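Local coordinates for protein TodX (Pseudomonas putida, PDB 3BS0) that carries toluene, and probably related aromatic hydrocarbons, across the outer membrane as the first step in their biodegradation, at residues K148-A153 / G224-L229; V214-W219 / G246-K251; A279-G284 / R301-D306; D347-A352 / G381-F386. All coordinates share one frame; numbering follows the deposited sequence.

Contact 1: K148-A153 / G224-L229; sequences KLTFGA and GLTYKL
K148 and Y227 make the side-chain part of this contact. K148 CB lies 3.4 Å from Y227 CE1, and K148 CD comes back to the same ring carbon at 3.6 Å, so the aliphatic part of the lysine runs past one corner of the tyrosine. CG of Y227 is anti to its backbone N (chi1 -169°), which swings the ring back toward 148-153. The lysine chain then continues extended, carrying its ammonium away from the other segment. L149 adds a looser apolar touch, its CB 4.4 Å from Y227 CD1.

Conventional backbone bonding is sparse. The clearest bond is G224 N to G152 O at 2.7 Å, with the donor in the carbonyl plane; K228 N reaches K148 O only weakly, at 3.5 Å. Carbonyls also meet alpha carbons: Y227 CA points its hydrogen almost straight at K148 O (3.1 Å, 174° at the hydrogen), and L225 CA approaches T150 O at 3.2 Å. The two runs are antiparallel, their end-to-end directions 163° apart, but the ladder is irregular.

T150 and T226 are buried beside each other between these ends, although their modelled approach is too close to be relied on.

In this antiparallel FadL-family barrel wall, strand 214-228 has a neighbour on each side. L225 and Y227 bond through their backbones to A237 and L235 of strand 233-240, while A153 bonds to F141 of strand 129-143 on the far side of 151-153. T226 rests on S22 and F39, and T150 on S38, so the threonines pack against the N-terminal part of the chain.

Contact 2: V214-W219 / G246-K251; sequences VDAVGW and GDLEGK
V214 and L248 pack side chain to side chain, crossing at about a right angle, with V214 CG1 3.3 Å from L248 CB. V214 CG1 is anti to its own backbone N (chi1 -168°), which carries that methyl across to the leucine. On the next residue but one, A216 CB meets L248 CD2 at 3.5 Å, so the leucine touches V214 with its base and A216 with a branch end. G250 has no side chain to add: a beta carbon there would run into V214 N.

The polar part is a single antiparallel hydrogen-bonded pair, D215 with E249. E249 N donates to D215 O at 3.0 Å with the donor tilted modestly from the carbonyl plane. The return bond, D215 N to E249 O at 3.2 Å, arrives well above that plane. Alpha carbons of V214 and L248 also lean on these carbonyls, V214 CA on E249 O and L248 CA on D215 O. The E249 carboxylate lies close to that of D269 of strand 263-272, a like-charge neighbour that could raise the pKa of one of them.

The strand directions are 144° apart, well short of straight antiparallel, and only one bridge, D215 with E249, forms before the segments splay toward W219 and G246. Strand 151-169 bonds to the other side of 214-219, through L162, T160 and V158, and strand 263-272 to 246-251. This is the antiparallel wall of an outer-membrane beta barrel; the L248 side chain lies about 5 Å from a bound detergent molecule.

Contact 3: A279-G284 / R301-D306; sequences ASLTLG and RAYWGD
Y303 and L281 lie side by side and point the same way, L281 CB coming within 3.5 Å of Y303 OH. This is the well-packed half of the contact. The ring also meets A279, whose CB is 4.0 Å from Y303 CD1, and R301 O sits over the centre of one ring face, 4.0 Å above its plane. Y303 CG is anti to its own carbonyl carbon (chi1 -63°), which lays the ring back along 279-281. An alanine here would probably open a gap beside A279 CB and L281 CB, which would lose the ring packed along them on this side.

Backbone bonds hold the same end. Y303 N donates to A279 O at 2.8 Å, nearly along the C=O axis, and L281 and R301 exchange a pair of bonds; between them S280 faces A302, the non-hydrogen-bonded partner.

The other side is loose. The R301 chain bends at chi2 and takes its guanidinium away from the contact to the surface, while Y303 centres an inverse gamma turn that leads 304-306 off in a short 3-10 segment, with W304 meeting the ring of Y330. What remains is the open end of the beta hairpin formed by strands 280-288 and 293-302, a basic unit of an up-and-down barrel wall.

Contact 4: D347-A352 / G381-F386; sequences DLTLRA and GGEYDF
From D347 opposite D385 to R351 opposite G381 the backbones run antiparallel at 166°, with T349 and E383 exchanging bonds (T349 N to E383 O 2.8 Å) and D385 N donating to D347 O.

R351 and E383 dominate one face. The arginine chain is extended from CG to NE and reaches diagonally across to E383, whose CG, anti to its backbone N (chi1 174°), brings the carboxylate up to it. NH2 of R351 makes a salt bridge to E383 OE1 at 3.3 Å, weak as a hydrogen bond, while R351 NH1 lies 3.1 Å from E383 CB. The guanidinium and carboxylate planes are 63° apart, so the groups do not lie flat together. T349 OG1 adds a weak bond to the same E383 OE1 at 3.4 Å, and T349 CG2 covers the rim of one guanidinium face. An alanine in place of R351 would probably leave the E383 carboxylate without its salt-bridge mate, with weak contacts to T349 and R391 as poorer substitutes.

The other face carries L348, L350 and Y384: L348 CD1 lies 4.4 Å from Y384 CB, and the Y384 ring runs alongside D347, CD2 3.1 Å from D347 O.

R351 also touches I12 and A15 of helix 11-15. A polar face turned to the N-terminal helix and a leucine and tyrosine face turned outward fit the wall of a FadL-type barrel that holds its N-terminal region inside.

How the contacts relate
All four contacts join antiparallel neighbours of the barrel wall without touching one another. Contacts 1 and 2 share strand 214-228, using its two ends, with centres 35 Å apart; both are partly buried. Contacts 3 and 4 are surface contacts; contact 3 joins the two strands of a hairpin, contact 4 two successive strands with a longer connection. Regularity differs too: contact 4 has the longest register, contact 2 a single bridge, and contact 1 a ladder that is mostly weak or irregular. Charge pairing crosses only contact 4, where the N-terminal helix lies against the polar face; contact 2 mixes aliphatic packing with one backbone pair, whereas contacts 1 and 3 each lean on one tyrosine ring.

Contact 1: K148-A153 / G224-L229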
loop_
_atom_site.group_PDB
_atom_site.type_symbol
_atom_site.label_atom_id
_atom_site.label_comp_id
_atom_site.label_asym_id
_atom_site.label_seq_id
_atom_site.Cartn_x
_atom_site.Cartn_y
_atom_site.Cartn_z
ATOM N N LYS A 148 -31.634 -0.424 -12.734
ATOM C CA LYS A 148 -31.567 0.075 -11.364
ATOM C C LYS A 148 -30.330 -0.418 -10.609
ATOM O O LYS A 148 -29.564 0.385 -10.076
ATOM C CB LYS A 148 -32.844 -0.327 -10.610
ATOM C CG LYS A 148 -33.243 -1.790 -10.803
ATOM C CD LYS A 148 -34.392 -2.224 -9.894
ATOM C CE LYS A 148 -34.641 -3.729 -10.006
ATOM N NZ LYS A 148 -35.531 -4.288 -8.946
ATOM N N LEU A 149 -30.145 -1.736 -10.556
ATOM C CA LEU A 149 -28.994 -2.318 -9.870
ATOM C C LEU A 149 -27.888 -2.663 -10.862
ATOM O O LEU A 149 -28.121 -2.714 -12.071
ATOM C CB LEU A 149 -29.404 -3.575 -9.100
ATOM C CG LEU A 149 -30.115 -4.693 -9.864
ATOM C CD1 LEU A 149 -29.336 -5.080 -11.103
ATOM C CD2 LEU A 149 -30.269 -5.894 -8.946
ATOM N N THR A 150 -26.691 -2.922 -10.352
ATOM C CA THR A 150 -25.575 -3.249 -11.224
ATOM C C THR A 150 -24.592 -4.197 -10.546
ATOM O O THR A 150 -23.815 -3.801 -9.684
ATOM C CB THR A 150 -24.848 -1.970 -11.654
ATOM O OG1 THR A 150 -25.803 -1.035 -12.166
ATOM C CG2 THR A 150 -23.836 -2.267 -12.729
ATOM N N PHE A 151 -24.637 -5.458 -10.950
ATOM C CA PHE A 151 -23.770 -6.487 -10.393
ATOM C C PHE A 151 -22.319 -6.207 -10.791
ATOM O O PHE A 151 -22.070 -5.563 -11.807
ATOM C CB PHE A 151 -24.226 -7.848 -10.929
ATOM C CG PHE A 151 -23.919 -9.003 -10.024
ATOM C CD1 PHE A 151 -24.584 -10.212 -10.195
ATOM C CD2 PHE A 151 -22.974 -8.894 -9.002
ATOM C CE1 PHE A 151 -24.314 -11.298 -9.358
ATOM C CE2 PHE A 151 -22.694 -9.972 -8.159
ATOM C CZ PHE A 151 -23.364 -11.174 -8.336
ATOM N N GLY A 152 -21.370 -6.684 -9.991
ATOM C CA GLY A 152 -19.967 -6.469 -10.297
ATOM C C GLY A 152 -19.006 -7.319 -9.486
ATOM O O GLY A 152 -18.902 -7.150 -8.273
ATOM N N ALA A 153 -18.291 -8.226 -10.146
ATOM C CA ALA A 153 -17.341 -9.087 -9.456
ATOM C C ALA A 153 -15.942 -8.946 -10.043
ATOM O O ALA A 153 -15.744 -8.255 -11.039
ATOM C CB ALA A 153 -17.797 -10.526 -9.541
ATOM N N GLY A 224 -19.485 -6.292 -5.812
ATOM C CA GLY A 224 -20.255 -5.169 -5.297
ATOM C C GLY A 224 -21.508 -4.876 -6.105
ATOM O O GLY A 224 -21.937 -5.682 -6.932
ATOM N N LEU A 225 -22.105 -3.718 -5.873
ATOM C CA LEU A 225 -23.313 -3.374 -6.599
ATOM C C LEU A 225 -23.695 -1.914 -6.501
ATOM O O LEU A 225 -23.120 -1.158 -5.720
ATOM C CB LEU A 225 -24.480 -4.249 -6.129
ATOM C CG LEU A 225 -24.692 -4.456 -4.625
ATOM C CD1 LEU A 225 -25.114 -3.160 -3.952
ATOM C CD2 LEU A 225 -25.738 -5.533 -4.418
ATOM N N THR A 226 -24.668 -1.521 -7.309
ATOM C CA THR A 226 -25.126 -0.142 -7.318
ATOM C C THR A 226 -26.630 -0.020 -7.529
ATOM O O THR A 226 -27.289 -0.955 -7.996
ATOM C CB THR A 226 -24.392 0.675 -8.402
ATOM O OG1 THR A 226 -24.298 -0.097 -9.605
ATOM C CG2 THR A 226 -23.003 1.042 -7.935
ATOM N N TYR A 227 -27.165 1.144 -7.170
ATOM C CA TYR A 227 -28.590 1.408 -7.308
ATOM C C TYR A 227 -28.866 2.914 -7.340
ATOM O O TYR A 227 -28.272 3.680 -6.573
ATOM C CB TYR A 227 -29.351 0.777 -6.144
ATOM C CG TYR A 227 -30.847 0.766 -6.347
ATOM C CD1 TYR A 227 -31.467 -0.270 -7.052
ATOM C CD2 TYR A 227 -31.648 1.799 -5.848
ATOM C CE1 TYR A 227 -32.847 -0.278 -7.248
ATOM C CE2 TYR A 227 -33.028 1.800 -6.045
ATOM C CZ TYR A 227 -33.619 0.759 -6.743
ATOM O OH TYR A 227 -34.981 0.755 -6.924
ATOM N N LYS A 228 -29.772 3.328 -8.226
ATOM C CA LYS A 228 -30.136 4.738 -8.373
ATOM C C LYS A 228 -31.537 4.976 -7.828
ATOM O O LYS A 228 -32.505 4.916 -8.580
ATOM C CB LYS A 228 -30.127 5.148 -9.849
ATOM C CG LYS A 228 -28.835 4.876 -10.574
ATOM C CD LYS A 228 -29.068 4.660 -12.063
ATOM C CE LYS A 228 -27.804 4.106 -12.720
ATOM N NZ LYS A 228 -27.997 3.702 -14.137
ATOM N N LEU A 229 -31.668 5.246 -6.535
ATOM C CA LEU A 229 -33.000 5.488 -6.000
ATOM C C LEU A 229 -33.611 6.732 -6.650
ATOM O O LEU A 229 -34.757 6.695 -7.091
ATOM C CB LEU A 229 -32.964 5.618 -4.471
ATOM C CG LEU A 229 -31.994 6.576 -3.791
ATOM C CD1 LEU A 229 -32.198 6.486 -2.293
ATOM C CD2 LEU A 229 -30.567 6.221 -4.152
#

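Contact 2: V214-W219 / G246-K251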
loop_
_atom_site.group_PDB
_atom_site.type_symbol
_atom_site.label_atom_id
_atom_site.label_comp_id
_atom_site.label_asym_id
_atom_site.label_seq_id
_atom_site.Cartn_x
_atom_site.Cartn_y
_atom_site.Cartn_z
ATOM N N VAL A 214 12.525 -11.757 -1.721
ATOM C CA VAL A 214 11.395 -12.112 -0.888
ATOM C C VAL A 214 10.093 -11.674 -1.562
ATOM O O VAL A 214 9.834 -10.484 -1.769
ATOM C CB VAL A 214 11.558 -11.461 0.468
ATOM C CG1 VAL A 214 10.561 -12.028 1.452
ATOM C CG2 VAL A 214 12.964 -11.697 0.942
ATOM N N ASP A 215 9.268 -12.643 -1.921
ATOM C CA ASP A 215 8.043 -12.325 -2.611
ATOM C C ASP A 215 7.052 -13.427 -2.385
ATOM O O ASP A 215 7.364 -14.440 -1.785
ATOM C CB ASP A 215 8.312 -12.189 -4.119
ATOM C CG ASP A 215 9.042 -13.409 -4.695
ATOM O OD1 ASP A 215 8.910 -14.512 -4.117
ATOM O OD2 ASP A 215 9.742 -13.285 -5.721
ATOM N N ALA A 216 5.850 -13.222 -2.883
ATOM C CA ALA A 216 4.805 -14.211 -2.770
ATOM C C ALA A 216 3.835 -13.918 -3.899
ATOM O O ALA A 216 3.792 -12.799 -4.423
ATOM C CB ALA A 216 4.117 -14.082 -1.442
ATOM N N VAL A 217 3.086 -14.933 -4.307
ATOM C CA VAL A 217 2.088 -14.746 -5.340
ATOM C C VAL A 217 0.826 -15.326 -4.728
ATOM O O VAL A 217 0.901 -16.280 -3.977
ATOM C CB VAL A 217 2.439 -15.491 -6.632
ATOM C CG1 VAL A 217 1.626 -14.916 -7.778
ATOM C CG2 VAL A 217 3.918 -15.374 -6.926
ATOM N N GLY A 218 -0.326 -14.732 -5.011
ATOM C CA GLY A 218 -1.562 -15.241 -4.457
ATOM C C GLY A 218 -2.757 -14.707 -5.212
ATOM O O GLY A 218 -2.607 -13.990 -6.194
ATOM N N TRP A 219 -3.946 -15.065 -4.745
ATOM C CA TRP A 219 -5.209 -14.645 -5.347
ATOM C C TRP A 219 -5.855 -13.573 -4.448
ATOM O O TRP A 219 -5.380 -13.292 -3.350
ATOM C CB TRP A 219 -6.165 -15.844 -5.447
ATOM C CG TRP A 219 -6.411 -16.501 -6.824
ATOM C CD1 TRP A 219 -7.500 -17.275 -7.167
ATOM C CD2 TRP A 219 -5.557 -16.496 -7.980
ATOM N NE1 TRP A 219 -7.373 -17.747 -8.452
ATOM C CE2 TRP A 219 -6.196 -17.285 -8.977
ATOM C CE3 TRP A 219 -4.327 -15.906 -8.277
ATOM C CZ2 TRP A 219 -5.637 -17.498 -10.239
ATOM C CZ3 TRP A 219 -3.770 -16.119 -9.535
ATOM C CH2 TRP A 219 -4.430 -16.907 -10.501
ATOM N N GLY A 246 0.652 -16.386 0.224
ATOM C CA GLY A 246 1.490 -17.284 0.985
ATOM C C GLY A 246 2.514 -16.489 1.774
ATOM O O GLY A 246 2.348 -15.285 2.007
ATOM N N ASP A 247 3.577 -17.167 2.194
ATOM C CA ASP A 247 4.647 -16.528 2.938
ATOM C C ASP A 247 5.520 -15.772 1.948
ATOM O O ASP A 247 5.635 -16.173 0.792
ATOM C CB ASP A 247 5.523 -17.582 3.633
ATOM C CG ASP A 247 4.738 -18.486 4.568
ATOM O OD1 ASP A 247 3.987 -17.961 5.423
ATOM O OD2 ASP A 247 4.885 -19.723 4.457
ATOM N N LEU A 248 6.119 -14.669 2.376
ATOM C CA LEU A 248 7.029 -13.980 1.487
ATOM C C LEU A 248 8.297 -14.786 1.723
ATOM O O LEU A 248 8.657 -15.038 2.873
ATOM C CB LEU A 248 7.284 -12.539 1.922
ATOM C CG LEU A 248 6.261 -11.429 1.739
ATOM C CD1 LEU A 248 6.989 -10.086 1.926
ATOM C CD2 LEU A 248 5.624 -11.504 0.366
ATOM N N GLU A 249 8.961 -15.210 0.653
ATOM C CA GLU A 249 10.187 -15.984 0.808
ATOM C C GLU A 249 11.266 -15.597 -0.196
ATOM O O GLU A 249 10.988 -15.285 -1.352
ATOM C CB GLU A 249 9.902 -17.486 0.706
ATOM C CG GLU A 249 10.957 -18.306 1.422
ATOM C CD GLU A 249 10.591 -19.763 1.568
ATOM O OE1 GLU A 249 9.400 -20.045 1.823
ATOM O OE2 GLU A 249 11.494 -20.623 1.440
ATOM N N GLY A 250 12.508 -15.611 0.259
ATOM C CA GLY A 250 13.594 -15.252 -0.615
ATOM C C GLY A 250 14.910 -15.340 0.119
ATOM O O GLY A 250 15.018 -15.946 1.181
ATOM N N LYS A 251 15.921 -14.714 -0.456
ATOM C CA LYS A 251 17.239 -14.723 0.132
ATOM C C LYS A 251 17.422 -13.505 1.028
ATOM O O LYS A 251 16.902 -12.421 0.743
ATOM C CB LYS A 251 18.300 -14.747 -0.979
ATOM C CG LYS A 251 18.217 -15.966 -1.896
ATOM C CD LYS A 251 17.985 -17.249 -1.093
ATOM C CE LYS A 251 18.649 -18.474 -1.738
ATOM N NZ LYS A 251 18.824 -19.591 -0.738
HETATM O O HOH W 1 11.112 -15.652 -3.751
#

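Contact 3: A279-G284 / R301-D306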
loop_
_atom_site.group_PDB
_atom_site.type_symbol
_atom_site.label_atom_id
_atom_site.label_comp_id
_atom_site.label_asym_id
_atom_site.label_seq_id
_atom_site.Cartn_x
_atom_site.Cartn_y
_atom_site.Cartn_z
ATOM N N ALA A 279 -10.575 -8.582 4.839
ATOM C CA ALA A 279 -11.721 -8.343 3.988
ATOM C C ALA A 279 -12.185 -6.943 4.371
ATOM O O ALA A 279 -11.951 -6.490 5.495
ATOM C CB ALA A 279 -12.807 -9.355 4.279
ATOM N N SER A 280 -12.821 -6.249 3.438
ATOM C CA SER A 280 -13.316 -4.915 3.712
ATOM C C SER A 280 -14.738 -4.818 3.200
ATOM O O SER A 280 -15.101 -5.452 2.213
ATOM C CB SER A 280 -12.448 -3.862 3.023
ATOM O OG SER A 280 -11.085 -3.996 3.385
ATOM N N LEU A 281 -15.549 -4.032 3.893
ATOM C CA LEU A 281 -16.937 -3.829 3.515
ATOM C C LEU A 281 -17.028 -2.332 3.268
ATOM O O LEU A 281 -16.490 -1.541 4.042
ATOM C CB LEU A 281 -17.861 -4.258 4.658
ATOM C CG LEU A 281 -19.216 -4.815 4.236
ATOM C CD1 LEU A 281 -19.987 -3.744 3.500
ATOM C CD2 LEU A 281 -19.019 -6.040 3.357
ATOM N N THR A 282 -17.685 -1.931 2.191
ATOM C CA THR A 282 -17.765 -0.507 1.904
ATOM C C THR A 282 -19.164 -0.055 1.520
ATOM O O THR A 282 -19.809 -0.665 0.667
ATOM C CB THR A 282 -16.802 -0.131 0.770
ATOM O OG1 THR A 282 -15.648 -0.980 0.823
ATOM C CG2 THR A 282 -16.368 1.323 0.910
ATOM N N LEU A 283 -19.625 1.021 2.150
ATOM C CA LEU A 283 -20.952 1.550 1.872
ATOM C C LEU A 283 -20.851 3.035 1.564
ATOM O O LEU A 283 -20.097 3.751 2.219
ATOM C CB LEU A 283 -21.873 1.309 3.075
ATOM C CG LEU A 283 -22.208 -0.157 3.381
ATOM C CD1 LEU A 283 -23.159 -0.227 4.559
ATOM C CD2 LEU A 283 -22.850 -0.811 2.169
ATOM N N GLY A 284 -21.594 3.494 0.558
ATOM C CA GLY A 284 -21.550 4.902 0.202
ATOM C C GLY A 284 -22.659 5.399 -0.714
ATOM O O GLY A 284 -23.582 4.659 -1.075
ATOM N N ARG A 301 -14.841 -0.155 5.915
ATOM C CA ARG A 301 -14.523 -0.925 7.105
ATOM C C ARG A 301 -13.600 -2.115 6.857
ATOM O O ARG A 301 -14.046 -3.177 6.426
ATOM C CB ARG A 301 -15.812 -1.422 7.737
ATOM C CG ARG A 301 -15.628 -1.994 9.118
ATOM C CD ARG A 301 -15.005 -0.967 10.048
ATOM N NE ARG A 301 -15.192 -1.325 11.449
ATOM C CZ ARG A 301 -16.361 -1.286 12.080
ATOM N NH1 ARG A 301 -17.460 -0.898 11.438
ATOM N NH2 ARG A 301 -16.431 -1.648 13.354
ATOM N N ALA A 302 -12.316 -1.932 7.151
ATOM C CA ALA A 302 -11.306 -2.979 6.977
ATOM C C ALA A 302 -11.249 -3.895 8.193
ATOM O O ALA A 302 -10.875 -3.470 9.283
ATOM C CB ALA A 302 -9.941 -2.354 6.743
ATOM N N TYR A 303 -11.593 -5.160 7.988
ATOM C CA TYR A 303 -11.612 -6.145 9.062
ATOM C C TYR A 303 -10.253 -6.643 9.511
ATOM O O TYR A 303 -10.004 -7.844 9.498
ATOM C CB TYR A 303 -12.484 -7.333 8.646
ATOM C CG TYR A 303 -13.930 -6.940 8.428
ATOM C CD1 TYR A 303 -14.601 -7.277 7.250
ATOM C CD2 TYR A 303 -14.619 -6.201 9.393
ATOM C CE1 TYR A 303 -15.917 -6.887 7.037
ATOM C CE2 TYR A 303 -15.932 -5.804 9.192
ATOM C CZ TYR A 303 -16.577 -6.149 8.013
ATOM O OH TYR A 303 -17.881 -5.754 7.813
ATOM N N TRP A 304 -9.375 -5.728 9.911
ATOM C CA TRP A 304 -8.050 -6.119 10.385
ATOM C C TRP A 304 -8.229 -6.998 11.610
ATOM O O TRP A 304 -7.656 -8.085 11.706
ATOM C CB TRP A 304 -7.208 -4.893 10.755
ATOM C CG TRP A 304 -6.345 -4.442 9.636
ATOM C CD1 TRP A 304 -6.425 -3.258 8.958
ATOM C CD2 TRP A 304 -5.306 -5.198 9.003
ATOM N NE1 TRP A 304 -5.503 -3.234 7.938
ATOM C CE2 TRP A 304 -4.803 -4.412 7.943
ATOM C CE3 TRP A 304 -4.753 -6.468 9.226
ATOM C CZ2 TRP A 304 -3.775 -4.853 7.104
ATOM C CZ3 TRP A 304 -3.731 -6.909 8.388
ATOM C CH2 TRP A 304 -3.255 -6.102 7.341
ATOM N N GLY A 305 -9.036 -6.508 12.541
ATOM C CA GLY A 305 -9.305 -7.237 13.760
ATOM C C GLY A 305 -9.574 -8.718 13.584
ATOM O O GLY A 305 -9.444 -9.469 14.543
ATOM N N ASP A 306 -9.937 -9.162 12.386
ATOM C CA ASP A 306 -10.203 -10.583 12.208
ATOM C C ASP A 306 -8.975 -11.373 11.762
ATOM O O ASP A 306 -9.063 -12.573 11.481
ATOM C CB ASP A 306 -11.381 -10.798 11.252
ATOM C CG ASP A 306 -12.450 -11.702 11.850
ATOM O OD1 ASP A 306 -12.294 -12.940 11.777
ATOM O OD2 ASP A 306 -13.435 -11.174 12.411
#

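Contact 4: D347-A352 / G381-F386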
loop_
_atom_site.group_PDB
_atom_site.type_symbol
_atom_site.label_atom_id
_atom_site.label_comp_id
_atom_site.label_asym_id
_atom_site.label_seq_id
_atom_site.Cartn_x
_atom_site.Cartn_y
_atom_site.Cartn_z
ATOM N N ASP A 347 -14.858 20.679 -21.089
ATOM C CA ASP A 347 -13.866 19.618 -21.081
ATOM C C ASP A 347 -12.869 19.717 -19.927
ATOM O O ASP A 347 -11.768 19.168 -19.994
ATOM C CB ASP A 347 -13.146 19.596 -22.438
ATOM C CG ASP A 347 -12.967 20.989 -23.033
ATOM O OD1 ASP A 347 -12.874 21.093 -24.279
ATOM O OD2 ASP A 347 -12.911 21.975 -22.259
ATOM N N LEU A 348 -13.263 20.421 -18.871
ATOM C CA LEU A 348 -12.422 20.559 -17.687
ATOM C C LEU A 348 -13.252 20.323 -16.440
ATOM O O LEU A 348 -14.228 21.019 -16.195
ATOM C CB LEU A 348 -11.791 21.951 -17.598
ATOM C CG LEU A 348 -10.952 22.168 -16.330
ATOM C CD1 LEU A 348 -9.665 21.374 -16.433
ATOM C CD2 LEU A 348 -10.648 23.645 -16.141
ATOM N N THR A 349 -12.865 19.326 -15.660
ATOM C CA THR A 349 -13.566 19.021 -14.427
ATOM C C THR A 349 -12.593 19.358 -13.319
ATOM O O THR A 349 -11.386 19.444 -13.556
ATOM C CB THR A 349 -13.924 17.532 -14.320
ATOM O OG1 THR A 349 -14.865 17.183 -15.343
ATOM C CG2 THR A 349 -14.521 17.230 -12.956
ATOM N N LEU A 350 -13.120 19.574 -12.120
ATOM C CA LEU A 350 -12.296 19.880 -10.958
ATOM C C LEU A 350 -12.787 19.001 -9.831
ATOM O O LEU A 350 -13.986 18.947 -9.557
ATOM C CB LEU A 350 -12.409 21.355 -10.587
ATOM C CG LEU A 350 -11.846 22.270 -11.680
ATOM C CD1 LEU A 350 -11.956 23.715 -11.243
ATOM C CD2 LEU A 350 -10.389 21.914 -11.964
ATOM N N ARG A 351 -11.853 18.296 -9.203
ATOM C CA ARG A 351 -12.162 17.384 -8.113
ATOM C C ARG A 351 -11.368 17.719 -6.860
ATOM O O ARG A 351 -10.295 18.315 -6.935
ATOM C CB ARG A 351 -11.848 15.947 -8.533
ATOM C CG ARG A 351 -12.646 15.474 -9.713
ATOM C CD ARG A 351 -12.128 14.154 -10.269
ATOM N NE ARG A 351 -13.011 13.675 -11.329
ATOM C CZ ARG A 351 -12.636 13.457 -12.582
ATOM N NH1 ARG A 351 -11.380 13.666 -12.947
ATOM N NH2 ARG A 351 -13.525 13.052 -13.476
ATOM N N ALA A 352 -11.913 17.328 -5.713
ATOM C CA ALA A 352 -11.261 17.556 -4.428
ATOM C C ALA A 352 -11.966 16.715 -3.362
ATOM O O ALA A 352 -13.141 16.392 -3.503
ATOM C CB ALA A 352 -11.307 19.052 -4.058
ATOM N N GLY A 381 -8.166 16.842 -7.522
ATOM C CA GLY A 381 -8.155 16.177 -8.806
ATOM C C GLY A 381 -8.710 17.019 -9.935
ATOM O O GLY A 381 -9.506 17.930 -9.722
ATOM N N GLY A 382 -8.279 16.697 -11.146
ATOM C CA GLY A 382 -8.736 17.415 -12.309
ATOM C C GLY A 382 -8.805 16.507 -13.517
ATOM O O GLY A 382 -8.043 15.545 -13.624
ATOM N N GLU A 383 -9.739 16.812 -14.413
ATOM C CA GLU A 383 -9.921 16.050 -15.639
ATOM C C GLU A 383 -9.982 17.010 -16.810
ATOM O O GLU A 383 -10.638 18.044 -16.747
ATOM C CB GLU A 383 -11.211 15.222 -15.600
ATOM C CG GLU A 383 -11.522 14.528 -16.924
ATOM C CD GLU A 383 -12.754 13.637 -16.866
ATOM O OE1 GLU A 383 -13.848 14.140 -16.536
ATOM O OE2 GLU A 383 -12.638 12.428 -17.156
ATOM N N TYR A 384 -9.268 16.666 -17.868
ATOM C CA TYR A 384 -9.260 17.466 -19.077
ATOM C C TYR A 384 -9.313 16.451 -20.205
ATOM O O TYR A 384 -8.470 15.562 -20.294
ATOM C CB TYR A 384 -7.981 18.315 -19.170
ATOM C CG TYR A 384 -8.013 19.393 -20.247
ATOM C CD1 TYR A 384 -7.098 20.448 -20.230
ATOM C CD2 TYR A 384 -8.977 19.376 -21.260
ATOM C CE1 TYR A 384 -7.148 21.464 -21.191
ATOM C CE2 TYR A 384 -9.034 20.383 -22.224
ATOM C CZ TYR A 384 -8.120 21.426 -22.184
ATOM O OH TYR A 384 -8.192 22.436 -23.124
ATOM N N ASP A 385 -10.323 16.555 -21.049
ATOM C CA ASP A 385 -10.435 15.629 -22.158
ATOM C C ASP A 385 -10.467 16.375 -23.479
ATOM O O ASP A 385 -11.324 17.228 -23.703
ATOM C CB ASP A 385 -11.673 14.748 -21.986
ATOM C CG ASP A 385 -12.833 15.487 -21.378
ATOM O OD1 ASP A 385 -13.659 14.830 -20.708
ATOM O OD2 ASP A 385 -12.920 16.715 -21.573
ATOM N N PHE A 386 -9.509 16.053 -24.340
ATOM C CA PHE A 386 -9.387 16.687 -25.644
ATOM C C PHE A 386 -10.578 16.388 -26.555
ATOM O O PHE A 386 -11.042 17.270 -27.270
ATOM C CB PHE A 386 -8.078 16.251 -26.310
ATOM C CG PHE A 386 -6.856 16.446 -25.439
ATOM C CD1 PHE A 386 -6.202 15.351 -24.881
ATOM C CD2 PHE A 386 -6.360 17.724 -25.178
ATOM C CE1 PHE A 386 -5.073 15.519 -24.078
ATOM C CE2 PHE A 386 -5.225 17.903 -24.372
ATOM C CZ PHE A 386 -4.583 16.794 -23.822
#